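Local coordinates for DegV domain-containing protein spr0652 (Streptococcus pneumoniae, PDB 6CNG), which binds long-chain fatty acids, here linoleic acid, and probably serves as the carrier that presents them to a fatty acid kinase, at residues R34-P39 with T43-V48; D66-M71 with A252-E257. All blocks are in the same frame, centred on the assembly; numbering follows the deposited sequence.

Overall arrangement
A fatty-acid-binding protein built round two mixed sheets illustrates how contacts of very different chain span can meet. From the N terminus, strand 23-28 leads into a loop whose 34-39 part folds back over the start of strand 43-54; contact 1 closes this short loop, with three residues between its segments. The chain then passes strand 57-60 to helix 67-76, where contact 2 opens, to close after 180 intervening residues at segment 252-257, reached through strand 247-253 of the second sheet. The contacts are in series, neither nested nor crossed. They meet where Arg34 NH2 packs 3.7 Å from Ile67 CD1, so the local loop of the first sheet adjoins the long-range tie to the second.

Contact 1: R34-P39 with T43-V48; sequences RQLPTP and TTFVSV
Leu36 and Phe45 meet with their side chains crossing at about a right angle, base against base: Leu36 CB lies 3.8 Å from Phe45 CB. Beyond this point Leu36 CD2 touches the root of the ring, 4.1 Å from Phe45 CD1. Phe45 has CG anti to its own backbone N (chi1 175°), which carries the ring from the strand up to the loop backbone. There the ring presents its edge to the carbonyl of Arg34, whose O lies near the ring plane, 3.7 Å from Phe45 CE2; the electron-poor rim thus faces a partial negative charge. Above one face of the same ring, displaced toward the rim, lies the backbone N of Ser47, two residues further along the strand. The loop packs over one face of the sheet, in the connection between the parallel strands 23-28 and 43-54, which are bonded to each other through Thr44, Val46 and Val48. No hydrogen bond joins 34-39 to 43-48; the two segments touch through van der Waals contact and the carbonyl at the ring edge. Helix 143-157 completes the cluster, Val149 touching both Leu36 and Phe45. At the far end the loop turns back, and Pro39 CB rests 3.8 Å from the carbonyl O of Thr43, while Thr43 OG1 bonds to the carbonyl O of Ile41, just before the strand.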
loop_
_atom_site.group_PDB
_atom_site.type_symbol
_atom_site.label_atom_id
_atom_site.label_comp_id
_atom_site.label_asym_id
_atom_site.label_seq_id
_atom_site.Cartn_x
_atom_site.Cartn_y
_atom_site.Cartn_z
ATOM N N ARG A 34 -3.112 2.972 -10.340
ATOM C CA ARG A 34 -3.590 2.227 -11.500
ATOM C C ARG A 34 -2.696 2.458 -12.711
ATOM O O ARG A 34 -2.523 1.557 -13.539
ATOM C CB ARG A 34 -5.037 2.606 -11.851
ATOM C CG ARG A 34 -6.008 2.859 -10.675
ATOM C CD ARG A 34 -6.276 1.614 -9.882
ATOM N NE ARG A 34 -7.586 1.658 -9.245
ATOM C CZ ARG A 34 -8.092 0.671 -8.513
ATOM N NH1 ARG A 34 -7.391 -0.433 -8.315
ATOM N NH2 ARG A 34 -9.300 0.785 -7.985
ATOM N N GLN A 35 -2.105 3.646 -12.785
ATOM C CA GLN A 35 -1.109 3.997 -13.773
ATOM C C GLN A 35 0.089 4.533 -13.018
ATOM O O GLN A 35 -0.073 5.315 -12.087
ATOM C CB GLN A 35 -1.608 5.128 -14.693
ATOM C CG GLN A 35 -2.866 4.819 -15.505
ATOM C CD GLN A 35 -3.404 6.016 -16.272
ATOM O OE1 GLN A 35 -3.516 5.981 -17.492
ATOM N NE2 GLN A 35 -3.748 7.067 -15.561
ATOM N N LEU A 36 1.281 4.156 -13.455
ATOM C CA LEU A 36 2.510 4.614 -12.826
ATOM C C LEU A 36 2.901 5.926 -13.454
ATOM O O LEU A 36 3.066 5.979 -14.667
ATOM C CB LEU A 36 3.607 3.607 -13.081
ATOM C CG LEU A 36 4.882 3.757 -12.260
ATOM C CD1 LEU A 36 4.606 3.916 -10.796
ATOM C CD2 LEU A 36 5.692 2.531 -12.501
ATOM N N PRO A 37 3.007 7.012 -12.700
ATOM C CA PRO A 37 3.427 8.262 -13.314
ATOM C C PRO A 37 4.726 8.092 -14.083
ATOM O O PRO A 37 5.719 7.554 -13.568
ATOM C CB PRO A 37 3.570 9.208 -12.119
ATOM C CG PRO A 37 2.634 8.719 -11.133
ATOM C CD PRO A 37 2.659 7.218 -11.286
ATOM N N THR A 38 4.689 8.525 -15.352
ATOM C CA THR A 38 5.812 8.613 -16.276
ATOM C C THR A 38 6.673 7.358 -16.263
ATOM O O THR A 38 7.806 7.388 -15.768
ATOM C CB THR A 38 6.647 9.847 -15.944
ATOM O OG1 THR A 38 5.779 10.953 -15.673
ATOM C CG2 THR A 38 7.532 10.198 -17.103
ATOM N N PRO A 39 6.190 6.249 -16.818
ATOM C CA PRO A 39 6.977 5.020 -16.786
ATOM C C PRO A 39 8.272 5.175 -17.555
ATOM O O PRO A 39 8.334 5.832 -18.590
ATOM C CB PRO A 39 6.071 3.978 -17.441
ATOM C CG PRO A 39 4.863 4.654 -17.848
ATOM C CD PRO A 39 4.989 6.122 -17.647
ATOM N N THR A 43 9.438 -0.004 -20.004
ATOM C CA THR A 43 8.859 -0.462 -18.755
ATOM C C THR A 43 7.348 -0.307 -18.761
ATOM O O THR A 43 6.808 0.727 -19.169
ATOM C CB THR A 43 9.432 0.295 -17.559
ATOM O OG1 THR A 43 10.864 0.259 -17.596
ATOM C CG2 THR A 43 8.955 -0.335 -16.263
ATOM N N THR A 44 6.684 -1.337 -18.269
ATOM C CA THR A 44 5.233 -1.381 -18.131
ATOM C C THR A 44 4.849 -1.719 -16.700
ATOM O O THR A 44 5.485 -2.547 -16.055
ATOM C CB THR A 44 4.671 -2.415 -19.090
ATOM O OG1 THR A 44 4.958 -1.981 -20.413
ATOM C CG2 THR A 44 3.183 -2.561 -18.940
ATOM N N PHE A 45 3.819 -1.050 -16.206
ATOM C CA PHE A 45 3.271 -1.278 -14.876
ATOM C C PHE A 45 1.971 -2.061 -14.964
ATOM O O PHE A 45 1.133 -1.783 -15.818
ATOM C CB PHE A 45 2.955 0.056 -14.216
ATOM C CG PHE A 45 2.278 -0.071 -12.903
ATOM C CD1 PHE A 45 2.972 -0.487 -11.786
ATOM C CD2 PHE A 45 0.948 0.235 -12.785
ATOM C CE1 PHE A 45 2.337 -0.593 -10.577
ATOM C CE2 PHE A 45 0.309 0.141 -11.596
ATOM C CZ PHE A 45 1.001 -0.265 -10.474
ATOM N N VAL A 46 1.798 -3.021 -14.059
ATOM C CA VAL A 46 0.590 -3.827 -14.007
ATOM C C VAL A 46 0.188 -3.965 -12.559
ATOM O O VAL A 46 1.012 -4.341 -11.725
ATOM C CB VAL A 46 0.809 -5.232 -14.600
ATOM C CG1 VAL A 46 -0.453 -6.066 -14.495
ATOM C CG2 VAL A 46 1.232 -5.141 -16.021
ATOM N N SER A 47 -1.067 -3.684 -12.256
ATOM C CA SER A 47 -1.596 -4.017 -10.952
ATOM C C SER A 47 -2.436 -5.275 -11.020
ATOM O O SER A 47 -3.254 -5.459 -11.933
ATOM C CB SER A 47 -2.416 -2.914 -10.325
ATOM O OG SER A 47 -2.479 -3.163 -8.930
ATOM N N VAL A 48 -2.237 -6.117 -10.022
ATOM C CA VAL A 48 -2.931 -7.400 -9.915
ATOM C C VAL A 48 -3.988 -7.271 -8.830
ATOM O O VAL A 48 -3.661 -7.138 -7.638
ATOM C CB VAL A 48 -1.950 -8.541 -9.634
ATOM C CG1 VAL A 48 -2.706 -9.859 -9.526
ATOM C CG2 VAL A 48 -0.884 -8.573 -10.691
#

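Contact 2: D66-M71 with A252-E257; sequences DIDQMM and AQRNNE
Arg254 reaches across to Asp68 and pairs with it in a salt bridge that uses a single carboxylate oxygen. Asp68 OD1 sits at the guanidinium edge and accepts from both terminal nitrogens: from Arg254 NH2 at 152°, and weakly from Arg254 NH1, 2.9 Å away, at 124°. The modelled 2.4 Å between Asp68 OD1 and Arg254 NH2 is unusually short and its exact value is doubtful. Carboxylate and guanidinium planes stand 50° apart, unlike the coplanar pairing of two oxygens with two nitrogens. Farther back, Arg254 NE forms a salt bridge with Glu291, which also accepts from Asn255 ND2. An acetate ion, probably from the crystallisation liquor, also lies about 3 Å from the Arg254 side chain.

Van der Waals contacts flank the guanidinium. Ile67 CG2 lies over one face, 3.9 Å from Arg254 NH1, and Asn255 ND2 stands above the opposite face, displaced toward the rim. One helical turn after Ile67, Met71 brings its CG to 4.0 Å from Arg254 NH2. In the two-domain DegV fold this joins the first turn of helix 67-76, which follows strand 57-60 of the first sheet, to segment 252-257 of the second, with linoleic acid about 9 Å from the Arg254 side chain.

Hydrogen bonds within each segment shape the two partners. Asp66 is the N-cap of the helix, its OD1 accepting weakly from Gln69 N. Gln253 OE1 takes the N-H of Asn256 at 2.6 Å, a nearly straight bond that ties Asn256 back to Gln253, on either side of Arg254 and Asn255.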
loop_
_atom_site.group_PDB
_atom_site.type_symbol
_atom_site.label_atom_id
_atom_site.label_comp_id
_atom_site.label_asym_id
_atom_site.label_seq_id
_atom_site.Cartn_x
_atom_site.Cartn_y
_atom_site.Cartn_z
ATOM N N ASP A 66 -15.906 0.698 -9.392
ATOM C CA ASP A 66 -16.524 1.837 -8.728
ATOM C C ASP A 66 -16.291 1.629 -7.245
ATOM O O ASP A 66 -17.000 0.855 -6.595
ATOM C CB ASP A 66 -18.016 1.896 -9.016
ATOM C CG ASP A 66 -18.634 3.203 -8.595
ATOM O OD1 ASP A 66 -17.996 3.984 -7.867
ATOM O OD2 ASP A 66 -19.775 3.472 -9.018
ATOM N N ILE A 67 -15.266 2.294 -6.707
ATOM C CA ILE A 67 -14.941 2.097 -5.303
ATOM C C ILE A 67 -16.078 2.594 -4.429
ATOM O O ILE A 67 -16.406 1.980 -3.413
ATOM C CB ILE A 67 -13.605 2.769 -4.942
ATOM C CG1 ILE A 67 -12.481 2.203 -5.785
ATOM C CG2 ILE A 67 -13.290 2.529 -3.520
ATOM C CD1 ILE A 67 -11.215 3.004 -5.717
ATOM N N ASP A 68 -16.691 3.712 -4.800
ATOM C CA ASP A 68 -17.741 4.278 -3.965
ATOM C C ASP A 68 -18.956 3.357 -3.864
ATOM O O ASP A 68 -19.572 3.253 -2.803
ATOM C CB ASP A 68 -18.100 5.675 -4.465
ATOM C CG ASP A 68 -16.999 6.704 -4.151
ATOM O OD1 ASP A 68 -16.232 6.462 -3.201
ATOM O OD2 ASP A 68 -16.896 7.747 -4.842
ATOM N N GLN A 69 -19.284 2.648 -4.938
ATOM C CA GLN A 69 -20.424 1.744 -4.908
ATOM C C GLN A 69 -20.099 0.495 -4.104
ATOM O O GLN A 69 -20.954 -0.043 -3.402
ATOM C CB GLN A 69 -20.790 1.378 -6.343
ATOM C CG GLN A 69 -21.482 0.057 -6.496
ATOM C CD GLN A 69 -22.761 -0.003 -5.706
ATOM O OE1 GLN A 69 -23.097 -1.040 -5.139
ATOM N NE2 GLN A 69 -23.491 1.112 -5.665
ATOM N N MET A 70 -18.867 0.025 -4.183
ATOM C CA MET A 70 -18.466 -1.113 -3.374
ATOM C C MET A 70 -18.573 -0.799 -1.894
ATOM O O MET A 70 -19.132 -1.575 -1.110
ATOM C CB MET A 70 -17.033 -1.455 -3.735
ATOM C CG MET A 70 -16.518 -2.699 -3.085
ATOM S SD MET A 70 -14.862 -2.454 -2.505
ATOM C CE MET A 70 -15.141 -1.443 -1.099
ATOM N N MET A 71 -18.036 0.343 -1.491
ATOM C CA MET A 71 -18.072 0.705 -0.087
ATOM C C MET A 71 -19.506 0.857 0.404
ATOM O O MET A 71 -19.855 0.378 1.489
ATOM C CB MET A 71 -17.271 1.989 0.114
ATOM C CG MET A 71 -15.775 1.806 -0.145
ATOM S SD MET A 71 -14.866 0.810 1.064
ATOM C CE MET A 71 -14.802 1.934 2.442
ATOM N N ALA A 252 -1.953 7.978 0.850
ATOM C CA ALA A 252 -3.145 7.314 0.329
ATOM C C ALA A 252 -4.294 7.490 1.313
ATOM O O ALA A 252 -4.183 7.100 2.471
ATOM C CB ALA A 252 -2.848 5.835 0.123
ATOM N N GLN A 253 -5.406 8.048 0.854
ATOM C CA GLN A 253 -6.490 8.405 1.746
ATOM C C GLN A 253 -7.846 8.011 1.164
ATOM O O GLN A 253 -8.020 7.925 -0.053
ATOM C CB GLN A 253 -6.484 9.901 2.056
ATOM C CG GLN A 253 -6.447 10.792 0.855
ATOM C CD GLN A 253 -7.808 11.024 0.258
ATOM O OE1 GLN A 253 -8.790 11.056 0.959
ATOM N NE2 GLN A 253 -7.866 11.193 -1.055
ATOM N N ARG A 254 -8.801 7.768 2.071
ATOM C CA ARG A 254 -10.194 7.482 1.742
ATOM C C ARG A 254 -11.042 8.597 2.324
ATOM O O ARG A 254 -11.325 8.608 3.519
ATOM C CB ARG A 254 -10.630 6.145 2.304
ATOM C CG ARG A 254 -12.066 5.806 2.023
ATOM C CD ARG A 254 -12.368 5.798 0.550
ATOM N NE ARG A 254 -13.789 5.650 0.287
ATOM C CZ ARG A 254 -14.336 5.795 -0.906
ATOM N NH1 ARG A 254 -13.592 6.075 -1.966
ATOM N NH2 ARG A 254 -15.637 5.671 -1.026
ATOM N N ASN A 255 -11.472 9.507 1.477
ATOM C CA ASN A 255 -12.325 10.608 1.908
ATOM C C ASN A 255 -11.701 11.336 3.092
ATOM O O ASN A 255 -12.343 11.627 4.093
ATOM C CB ASN A 255 -13.743 10.131 2.232
ATOM C CG ASN A 255 -14.645 10.070 1.004
ATOM O OD1 ASN A 255 -14.589 10.931 0.137
ATOM N ND2 ASN A 255 -15.469 9.047 0.933
ATOM N N ASN A 256 -10.432 11.632 2.956
ATOM C CA ASN A 256 -9.678 12.322 3.983
ATOM C C ASN A 256 -8.802 13.403 3.359
ATOM O O ASN A 256 -7.712 13.688 3.854
ATOM C CB ASN A 256 -8.825 11.322 4.770
ATOM C CG ASN A 256 -8.463 11.832 6.121
ATOM O OD1 ASN A 256 -9.189 12.619 6.713
ATOM N ND2 ASN A 256 -7.339 11.382 6.632
ATOM N N GLU A 257 -9.267 14.025 2.277
ATOM C CA GLU A 257 -8.460 15.015 1.581
ATOM C C GLU A 257 -8.190 16.238 2.435
ATOM O O GLU A 257 -7.141 16.864 2.299
ATOM C CB GLU A 257 -9.172 15.475 0.313
ATOM C CG GLU A 257 -9.101 14.491 -0.824
ATOM C CD GLU A 257 -10.294 13.574 -0.902
ATOM O OE1 GLU A 257 -10.951 13.346 0.125
ATOM O OE2 GLU A 257 -10.579 13.076 -2.013
#